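PDB 3TOV: glycosyl transferase family 9 from Veillonella parvula, which probably transfers a sugar, perhaps a heptose, from a nucleotide-activated donor to an acceptor, as in the GT-B heptosyltransferases of its family. Local coordinates for residues I45-Q50 / V65-R70; N72-L77 / N99-Y104; C262-T267 / T343-S348. All blocks are in the same frame, centred on the assembly; numbering follows the deposited sequence.

Contact 1 of 3, residues I45-Q50 / V65-R70; sequences IDEKLQ and VDKKGR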
loop_
_atom_site.group_PDB
_atom_site.type_symbol
_atom_site.label_atom_id
_atom_site.label_comp_id
_atom_site.label_asym_id
_atom_site.label_seq_id
_atom_site.Cartn_x
_atom_site.Cartn_y
_atom_site.Cartn_z
ATOM N N ILE A 45 -9.810 5.940 -9.468
ATOM C CA ILE A 45 -9.142 4.629 -9.387
ATOM C C ILE A 45 -9.803 3.598 -10.281
ATOM O O ILE A 45 -10.754 3.891 -11.011
ATOM C CB ILE A 45 -9.236 3.948 -7.984
ATOM C CG1 ILE A 45 -10.159 4.716 -7.045
ATOM C CG2 ILE A 45 -7.871 3.601 -7.417
ATOM C CD1 ILE A 45 -11.632 4.470 -7.379
ATOM N N ASP A 46 -9.300 2.370 -10.158
ATOM C CA ASP A 46 -9.853 1.205 -10.825
ATOM C C ASP A 46 -10.845 0.505 -9.897
ATOM O O ASP A 46 -10.566 0.310 -8.717
ATOM C CB ASP A 46 -8.719 0.268 -11.249
ATOM C CG ASP A 46 -9.038 -1.193 -11.000
ATOM O OD1 ASP A 46 -9.488 -1.891 -11.941
ATOM O OD2 ASP A 46 -8.828 -1.644 -9.858
ATOM N N GLU A 47 -11.999 0.131 -10.448
ATOM C CA GLU A 47 -13.122 -0.400 -9.677
ATOM C C GLU A 47 -12.754 -1.180 -8.408
ATOM O O GLU A 47 -13.332 -0.941 -7.351
ATOM C CB GLU A 47 -14.049 -1.234 -10.581
ATOM C CG GLU A 47 -13.934 -2.763 -10.422
ATOM C CD GLU A 47 -13.363 -3.480 -11.652
ATOM O OE1 GLU A 47 -12.145 -3.347 -11.922
ATOM O OE2 GLU A 47 -14.132 -4.187 -12.344
ATOM N N LYS A 48 -11.795 -2.098 -8.509
ATOM C CA LYS A 48 -11.463 -3.004 -7.400
ATOM C C LYS A 48 -10.946 -2.293 -6.145
ATOM O O LYS A 48 -11.420 -2.520 -5.029
ATOM C CB LYS A 48 -10.454 -4.072 -7.859
ATOM C CG LYS A 48 -10.632 -4.469 -9.323
ATOM C CD LYS A 48 -10.207 -5.904 -9.615
ATOM C CE LYS A 48 -10.912 -6.451 -10.876
ATOM N NZ LYS A 48 -10.573 -7.886 -11.158
ATOM N N LEU A 49 -9.974 -1.418 -6.330
ATOM C CA LEU A 49 -9.330 -0.797 -5.189
ATOM C C LEU A 49 -10.237 0.241 -4.548
ATOM O O LEU A 49 -9.814 0.977 -3.657
ATOM C CB LEU A 49 -7.997 -0.158 -5.610
ATOM C CG LEU A 49 -7.068 -1.066 -6.420
ATOM C CD1 LEU A 49 -5.812 -0.333 -6.853
ATOM C CD2 LEU A 49 -6.727 -2.297 -5.606
ATOM N N GLN A 50 -11.484 0.294 -4.992
ATOM C CA GLN A 50 -12.342 1.412 -4.627
ATOM C C GLN A 50 -12.566 1.563 -3.121
ATOM O O GLN A 50 -12.647 2.689 -2.627
ATOM C CB GLN A 50 -13.662 1.374 -5.406
ATOM C CG GLN A 50 -14.915 1.172 -4.582
ATOM C CD GLN A 50 -15.937 0.352 -5.338
ATOM O OE1 GLN A 50 -15.743 0.044 -6.516
ATOM N NE2 GLN A 50 -17.025 -0.021 -4.666
ATOM N N VAL A 65 -13.236 2.798 -12.378
ATOM C CA VAL A 65 -13.332 2.250 -13.739
ATOM C C VAL A 65 -13.062 0.744 -13.788
ATOM O O VAL A 65 -12.314 0.229 -12.962
ATOM C CB VAL A 65 -12.352 2.942 -14.729
ATOM C CG1 VAL A 65 -12.037 4.346 -14.290
ATOM C CG2 VAL A 65 -11.079 2.120 -14.869
ATOM N N ASP A 66 -13.653 0.045 -14.758
ATOM C CA ASP A 66 -13.354 -1.375 -14.965
ATOM C C ASP A 66 -12.419 -1.592 -16.143
ATOM O O ASP A 66 -12.050 -0.644 -16.830
ATOM C CB ASP A 66 -14.631 -2.186 -15.187
ATOM C CG ASP A 66 -15.674 -1.926 -14.128
ATOM O OD1 ASP A 66 -15.908 -0.737 -13.814
ATOM O OD2 ASP A 66 -16.248 -2.907 -13.606
ATOM N N LYS A 67 -12.042 -2.844 -16.380
ATOM C CA LYS A 67 -11.191 -3.166 -17.523
ATOM C C LYS A 67 -11.009 -4.664 -17.745
ATOM O O LYS A 67 -11.227 -5.480 -16.845
ATOM C CB LYS A 67 -9.824 -2.478 -17.404
ATOM C CG LYS A 67 -9.237 -2.468 -15.998
ATOM C CD LYS A 67 -8.927 -3.869 -15.506
ATOM C CE LYS A 67 -8.519 -3.852 -14.047
ATOM N NZ LYS A 67 -8.278 -5.223 -13.523
ATOM N N LYS A 68 -10.606 -5.008 -18.961
ATOM C CA LYS A 68 -10.256 -6.377 -19.298
ATOM C C LYS A 68 -9.512 -6.380 -20.626
ATOM O O LYS A 68 -8.334 -6.731 -20.692
ATOM C CB LYS A 68 -11.502 -7.261 -19.385
ATOM C CG LYS A 68 -11.195 -8.687 -19.804
ATOM C CD LYS A 68 -12.446 -9.528 -19.941
ATOM C CE LYS A 68 -12.080 -10.974 -20.224
ATOM N NZ LYS A 68 -13.280 -11.814 -20.458
ATOM N N GLY A 69 -10.212 -5.977 -21.680
ATOM C CA GLY A 69 -9.616 -5.879 -22.996
ATOM C C GLY A 69 -9.439 -4.427 -23.391
ATOM O O GLY A 69 -9.622 -3.527 -22.569
ATOM N N ARG A 70 -9.093 -4.200 -24.654
ATOM C CA ARG A 70 -8.820 -2.853 -25.151
ATOM C C ARG A 70 -10.078 -1.995 -25.351
ATOM O O ARG A 70 -10.214 -0.922 -24.750
ATOM C CB ARG A 70 -7.984 -2.913 -26.441
ATOM C CG ARG A 70 -8.391 -1.902 -27.513
ATOM C CD ARG A 70 -7.196 -1.180 -28.115
ATOM N NE ARG A 70 -6.132 -2.094 -28.511
ATOM C CZ ARG A 70 -5.042 -2.321 -27.788
ATOM N NH1 ARG A 70 -4.871 -1.697 -26.628
ATOM N NH2 ARG A 70 -4.126 -3.168 -28.229
#
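Two backbone hydrogen bonds join the C-terminal ends of two neighbouring parallel strands, 40-46 and 61-65, where the second forms an edge of the N-terminal sheet. Val65 N gives a weak, bent bond to Ile45 O, 3.0 Å away. The straighter one runs from Glu47 N to Val65 O, with 175° at the hydrogen, and the donor stands above the carbonyl plane. Apolar side chains suit the buried end: the valine side chain packs on Val80 of helix 70-87, while Ile45 turns to Leu62 and to Val22 of helix 19-23.

Charged side chains take over where the strands end. Lys67 starts from the crowded position between backbone N and carbonyl carbon (chi1 40°), bends at chi2 and crosses Asp46 at about a right angle. Its methylene CE lies against Asp46 OD1, and the ammonium stands further off, with Lys67 NZ in a long salt bridge to Asp46 OD1 at 3.9 Å, so the charge pairing is loose. Glu47 and Asp66 also cross, their carboxylate planes 54° apart, with Glu47 OE2 modelled near Asp66 OD2.

The one straight backbone bond, Glu47 N to Val65 O, is thus the firmest link here. Around it, the nearby carboxylates would probably favour the charged form of Lys67 and Lys48, and the two ammoniums would in turn temper the repulsion among the acids.

Contact 2 of 3, residues N72-L77 / N99-Y104; sequences NSISGL and NERTSY. With SO4 (sulfate ion), chain F.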
loop_
_atom_site.group_PDB
_atom_site.type_symbol
_atom_site.label_atom_id
_atom_site.label_comp_id
_atom_site.label_asym_id
_atom_site.label_seq_id
_atom_site.Cartn_x
_atom_site.Cartn_y
_atom_site.Cartn_z
ATOM N N ASN A 72 -13.108 -2.444 -24.398
ATOM C CA ASN A 72 -13.763 -2.324 -23.099
ATOM C C ASN A 72 -13.197 -1.170 -22.276
ATOM O O ASN A 72 -13.932 -0.287 -21.833
ATOM C CB ASN A 72 -13.643 -3.651 -22.328
ATOM C CG ASN A 72 -14.098 -3.541 -20.880
ATOM O OD1 ASN A 72 -13.294 -3.278 -19.981
ATOM N ND2 ASN A 72 -15.389 -3.755 -20.648
ATOM N N SER A 73 -11.886 -1.180 -22.080
ATOM C CA SER A 73 -11.239 -0.137 -21.308
ATOM C C SER A 73 -11.590 1.243 -21.857
ATOM O O SER A 73 -12.218 2.050 -21.165
ATOM C CB SER A 73 -9.728 -0.348 -21.300
ATOM O OG SER A 73 -9.409 -1.589 -20.698
ATOM N N ILE A 74 -11.202 1.502 -23.106
ATOM C CA ILE A 74 -11.336 2.838 -23.693
ATOM C C ILE A 74 -12.787 3.318 -23.758
ATOM O O ILE A 74 -13.083 4.490 -23.521
ATOM C CB ILE A 74 -10.679 2.933 -25.087
ATOM C CG1 ILE A 74 -9.240 3.434 -24.971
ATOM C CG2 ILE A 74 -11.441 3.901 -25.963
ATOM C CD1 ILE A 74 -8.298 2.484 -24.294
ATOM N N SER A 75 -13.697 2.411 -24.085
ATOM C CA SER A 75 -15.108 2.732 -24.002
ATOM C C SER A 75 -15.449 3.285 -22.609
ATOM O O SER A 75 -16.151 4.290 -22.490
ATOM C CB SER A 75 -15.941 1.500 -24.314
ATOM O OG SER A 75 -17.272 1.700 -23.894
ATOM N N GLY A 76 -14.929 2.640 -21.563
ATOM C CA GLY A 76 -15.205 3.025 -20.186
ATOM C C GLY A 76 -14.499 4.291 -19.731
ATOM O O GLY A 76 -14.863 4.896 -18.714
ATOM N N LEU A 77 -13.480 4.689 -20.490
ATOM C CA LEU A 77 -12.705 5.896 -20.210
ATOM C C LEU A 77 -13.364 7.125 -20.850
ATOM O O LEU A 77 -13.572 8.153 -20.198
ATOM C CB LEU A 77 -11.283 5.726 -20.739
ATOM C CG LEU A 77 -10.495 4.560 -20.140
ATOM C CD1 LEU A 77 -9.195 4.284 -20.907
ATOM C CD2 LEU A 77 -10.225 4.832 -18.681
ATOM N N ASN A 99 1.202 5.771 -18.100
ATOM C CA ASN A 99 0.975 4.848 -19.212
ATOM C C ASN A 99 -0.019 5.474 -20.189
ATOM O O ASN A 99 -0.760 6.377 -19.819
ATOM C CB ASN A 99 0.426 3.524 -18.714
ATOM C CG ASN A 99 -0.981 3.659 -18.174
ATOM O OD1 ASN A 99 -1.343 4.701 -17.619
ATOM N ND2 ASN A 99 -1.790 2.616 -18.349
ATOM N N GLU A 100 -0.047 4.989 -21.425
ATOM C CA GLU A 100 -0.925 5.550 -22.447
ATOM C C GLU A 100 -2.415 5.553 -22.099
ATOM O O GLU A 100 -3.119 6.535 -22.338
ATOM C CB GLU A 100 -0.721 4.826 -23.763
ATOM C CG GLU A 100 -0.459 3.372 -23.582
ATOM C CD GLU A 100 1.013 3.055 -23.667
ATOM O OE1 GLU A 100 1.635 2.815 -22.606
ATOM O OE2 GLU A 100 1.542 3.038 -24.802
ATOM N N ARG A 101 -2.913 4.458 -21.549
ATOM C CA ARG A 101 -4.326 4.427 -21.211
ATOM C C ARG A 101 -4.752 5.544 -20.254
ATOM O O ARG A 101 -5.705 6.268 -20.524
ATOM C CB ARG A 101 -4.728 3.057 -20.691
ATOM C CG ARG A 101 -5.329 2.209 -21.784
ATOM C CD ARG A 101 -5.302 0.735 -21.456
ATOM N NE ARG A 101 -6.260 0.010 -22.284
ATOM C CZ ARG A 101 -6.070 -0.312 -23.560
ATOM N NH1 ARG A 101 -7.017 -0.969 -24.212
ATOM N NH2 ARG A 101 -4.948 0.021 -24.187
ATOM N N THR A 102 -4.053 5.705 -19.141
ATOM C CA THR A 102 -4.440 6.760 -18.223
ATOM C C THR A 102 -4.087 8.114 -18.797
ATOM O O THR A 102 -4.781 9.103 -18.568
ATOM C CB THR A 102 -3.796 6.613 -16.863
ATOM O OG1 THR A 102 -4.253 5.401 -16.262
ATOM C CG2 THR A 102 -4.203 7.773 -15.983
ATOM N N SER A 103 -2.999 8.169 -19.546
ATOM C CA SER A 103 -2.617 9.420 -20.163
ATOM C C SER A 103 -3.745 9.805 -21.099
ATOM O O SER A 103 -4.220 10.931 -21.087
ATOM C CB SER A 103 -1.291 9.275 -20.907
ATOM O OG SER A 103 -0.249 8.924 -20.013
ATOM N N TYR A 104 -4.202 8.851 -21.893
ATOM C CA TYR A 104 -5.354 9.094 -22.728
ATOM C C TYR A 104 -6.485 9.727 -21.927
ATOM O O TYR A 104 -7.003 10.784 -22.279
ATOM C CB TYR A 104 -5.837 7.787 -23.347
ATOM C CG TYR A 104 -7.137 7.932 -24.084
ATOM C CD1 TYR A 104 -7.160 8.355 -25.401
ATOM C CD2 TYR A 104 -8.340 7.664 -23.454
ATOM C CE1 TYR A 104 -8.349 8.490 -26.077
ATOM C CE2 TYR A 104 -9.535 7.799 -24.117
ATOM C CZ TYR A 104 -9.538 8.213 -25.429
ATOM O OH TYR A 104 -10.730 8.364 -26.093
HETATM S S SO4 F . -13.085 -6.318 -24.949
HETATM O O1 SO4 F . -13.893 -5.690 -25.990
HETATM O O2 SO4 F . -13.899 -6.579 -23.762
HETATM O O3 SO4 F . -12.518 -7.562 -25.462
HETATM O O4 SO4 F . -11.999 -5.413 -24.594
#
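Within the Rossmann-like N-terminal domain of this GT-B protein, two helices that follow strands of the parallel sheet, 70-87 and 100-109, run side by side. Their short segments point nearly the same way, 20° apart, with axes 10.7 Å from each other, and the contact is made by side chains reaching across.

Arg101 spans most of the gap. Its chain is extended from CG to NE and crosses Ile74 at about a right angle, so that Ile74 CD1 sits over the centre of one guanidinium face, 3.6 Å from Arg101 CZ. Ser73 lies at the guanidinium edge, its CB 3.6 Å from Arg101 NE; a small serine leaves room for the arginine, and its hydroxyl is bonded to Gly69 O, at the N-cap of its own helix. An alanine in place of Arg101 would remove the guanidinium that lies against Ile74 and Ser73, and would probably loosen the start of this helix pair.

One turn on, Leu77 points at the partner helix and lays CD1 4.0 Å from Arg101 O. The same methyl approaches the Tyr104 ring obliquely, as does Ile74 CG1, while Tyr104 OH bonds to Asn78 OD1 of helix 70-87, so ring and hydroxyl both meet the partner helix.

Each helix start has a polar partner. Asn72 N donates to a sulfate ion, probably from the crystallisation liquor. Asn99 is the N-cap of its helix: Thr102 N donates to Asn99 OD1 over 3.3 Å, from above the plane of the side-chain amide.

Contact 3 of 3, residues C262-T267 / T343-S348; sequences CNLLIT and TLLLES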
loop_
_atom_site.group_PDB
_atom_site.type_symbol
_atom_site.label_atom_id
_atom_site.label_comp_id
_atom_site.label_asym_id
_atom_site.label_seq_id
_atom_site.Cartn_x
_atom_site.Cartn_y
_atom_site.Cartn_z
ATOM N N CYS A 262 -4.229 -5.483 14.554
ATOM C CA CYS A 262 -2.940 -6.118 14.804
ATOM C C CYS A 262 -1.961 -5.242 15.562
ATOM O O CYS A 262 -1.721 -4.097 15.178
ATOM C CB CYS A 262 -2.301 -6.561 13.498
ATOM S SG CYS A 262 -3.107 -7.960 12.785
ATOM N N ASN A 263 -1.397 -5.804 16.631
ATOM C CA ASN A 263 -0.284 -5.204 17.361
ATOM C C ASN A 263 1.025 -5.312 16.580
ATOM O O ASN A 263 2.002 -4.670 16.928
ATOM C CB ASN A 263 -0.098 -5.880 18.713
ATOM C CG ASN A 263 -1.339 -5.835 19.566
ATOM O OD1 ASN A 263 -2.399 -6.310 19.166
ATOM N ND2 ASN A 263 -1.209 -5.288 20.765
ATOM N N LEU A 264 1.033 -6.136 15.533
ATOM C CA LEU A 264 2.211 -6.326 14.693
ATOM C C LEU A 264 1.911 -7.083 13.393
ATOM O O LEU A 264 1.019 -7.921 13.321
ATOM C CB LEU A 264 3.304 -7.075 15.453
ATOM C CG LEU A 264 4.636 -7.214 14.697
ATOM C CD1 LEU A 264 5.393 -5.881 14.670
ATOM C CD2 LEU A 264 5.488 -8.294 15.324
ATOM N N LEU A 265 2.697 -6.795 12.370
ATOM C CA LEU A 265 2.578 -7.470 11.100
ATOM C C LEU A 265 3.965 -7.842 10.541
ATOM O O LEU A 265 4.836 -6.993 10.353
ATOM C CB LEU A 265 1.821 -6.577 10.135
ATOM C CG LEU A 265 1.844 -7.061 8.692
ATOM C CD1 LEU A 265 1.385 -8.504 8.619
ATOM C CD2 LEU A 265 0.991 -6.156 7.791
ATOM N N ILE A 266 4.171 -9.131 10.307
ATOM C CA ILE A 266 5.372 -9.624 9.649
ATOM C C ILE A 266 4.999 -9.906 8.200
ATOM O O ILE A 266 3.943 -10.490 7.939
ATOM C CB ILE A 266 5.830 -10.918 10.309
ATOM C CG1 ILE A 266 6.111 -10.665 11.785
ATOM C CG2 ILE A 266 7.035 -11.479 9.604
ATOM C CD1 ILE A 266 6.637 -11.869 12.504
ATOM N N THR A 267 5.834 -9.495 7.250
ATOM C CA THR A 267 5.375 -9.508 5.861
ATOM C C THR A 267 6.464 -9.335 4.831
ATOM O O THR A 267 7.536 -8.836 5.149
ATOM C CB THR A 267 4.303 -8.406 5.597
ATOM O OG1 THR A 267 4.317 -8.057 4.212
ATOM C CG2 THR A 267 4.600 -7.151 6.387
ATOM N N THR A 343 11.261 -6.482 19.476
ATOM C CA THR A 343 11.769 -5.130 19.619
ATOM C C THR A 343 10.657 -4.135 19.363
ATOM O O THR A 343 10.384 -3.269 20.202
ATOM C CB THR A 343 12.884 -4.845 18.608
ATOM O OG1 THR A 343 14.039 -5.634 18.930
ATOM C CG2 THR A 343 13.227 -3.359 18.608
ATOM N N LEU A 344 10.028 -4.261 18.191
ATOM C CA LEU A 344 8.948 -3.363 17.798
ATOM C C LEU A 344 7.780 -3.499 18.757
ATOM O O LEU A 344 7.118 -2.512 19.078
ATOM C CB LEU A 344 8.491 -3.658 16.375
ATOM C CG LEU A 344 9.239 -3.054 15.183
ATOM C CD1 LEU A 344 8.737 -3.629 13.864
ATOM C CD2 LEU A 344 9.092 -1.545 15.187
ATOM N N LEU A 345 7.542 -4.731 19.215
ATOM C CA LEU A 345 6.444 -5.043 20.132
ATOM C C LEU A 345 6.574 -4.287 21.438
ATOM O O LEU A 345 5.575 -3.877 22.047
ATOM C CB LEU A 345 6.408 -6.537 20.415
ATOM C CG LEU A 345 5.615 -7.296 19.368
ATOM C CD1 LEU A 345 5.724 -8.775 19.624
ATOM C CD2 LEU A 345 4.186 -6.837 19.452
ATOM N N LEU A 346 7.824 -4.125 21.860
ATOM C CA LEU A 346 8.176 -3.323 23.017
ATOM C C LEU A 346 8.052 -1.822 22.717
ATOM O O LEU A 346 7.282 -1.111 23.374
ATOM C CB LEU A 346 9.600 -3.660 23.438
ATOM C CG LEU A 346 10.108 -2.884 24.645
ATOM C CD1 LEU A 346 9.151 -3.056 25.810
ATOM C CD2 LEU A 346 11.491 -3.349 25.015
ATOM N N GLU A 347 8.805 -1.358 21.716
ATOM C CA GLU A 347 8.846 0.052 21.314
ATOM C C GLU A 347 7.476 0.670 21.001
ATOM O O GLU A 347 7.353 1.892 20.943
ATOM C CB GLU A 347 9.710 0.223 20.062
ATOM C CG GLU A 347 11.218 0.232 20.239
ATOM C CD GLU A 347 11.940 0.489 18.905
ATOM O OE1 GLU A 347 11.574 -0.151 17.887
ATOM O OE2 GLU A 347 12.860 1.343 18.865
ATOM N N SER A 348 6.458 -0.154 20.758
ATOM C CA SER A 348 5.153 0.388 20.377
ATOM C C SER A 348 4.185 0.500 21.557
ATOM O O SER A 348 4.112 1.547 22.208
ATOM C CB SER A 348 4.535 -0.382 19.190
ATOM O OG SER A 348 4.263 -1.738 19.485
#
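Strand 264-268 and the last turn of helix 334-347 come nearest at Leu264 and Leu345, whose CA atoms are 7.0 Å apart, a spacing filled by side chains. The strand is one of the inner members of the C-terminal parallel sheet, flanked by 187-191 and 283-286, and the helix is the final one of the chain, so the contact lays that helix against the sheet of a Rossmann-like GT-B domain.

Leu264 carries it from the strand. Its CG is anti to the backbone N (chi1 -175°), and the branch there parts the two methyls, one to each helix leucine. CD1 meets Leu344 CD1 at 4.1 Å, and CD2 lies 4.2 Å from Leu345 CG. Leu344 and Leu345 both have CG anti to the carbonyl carbon, and each crosses Leu264 at about a right angle. Leu345 CD2 also settles 4.1 Å from Leu264 CB and 4.0 Å from Asn263 O, covering the backbone at Asn263 and Leu264. Branched leucines suit this place because one strand residue can touch two successive helix residues. Around them, Ala341 adds to the cover of Leu264, and Leu344 reaches on to Val284 and His301.

The polar groups are served separately. Asn263 OD1 accepts from Leu187 N in the adjoining strand, and Ser348 OG donates to Leu344 O at 3.0 Å, folding back onto the helix end.

Strand and helix are therefore held together across this contact by apolar burial, while hydrogen bonds hold Asn263 to its sheet and Ser348 to its own helix.

From the N terminus, contact 1 closes first: 14 residues, including most of strand 61-65, lie between its segments, and it ties the ends of two adjacent strands. The chain leaves 65-70 directly into helix 70-87, and contact 2 closes a loop through the rest of that helix and strand 92-95, joining two helices. The two touch, with centres about 10 Å apart; Lys67 packs on Ser73. Contact 3 closes the longest loop, 75 residues, and fixes the C-terminal helix to the second sheet. All three follow in series, without nesting or crossing. Contact 3 lies on the opposite side of the chain's centre from the other two, its centre about 34 Å from that of contact 1.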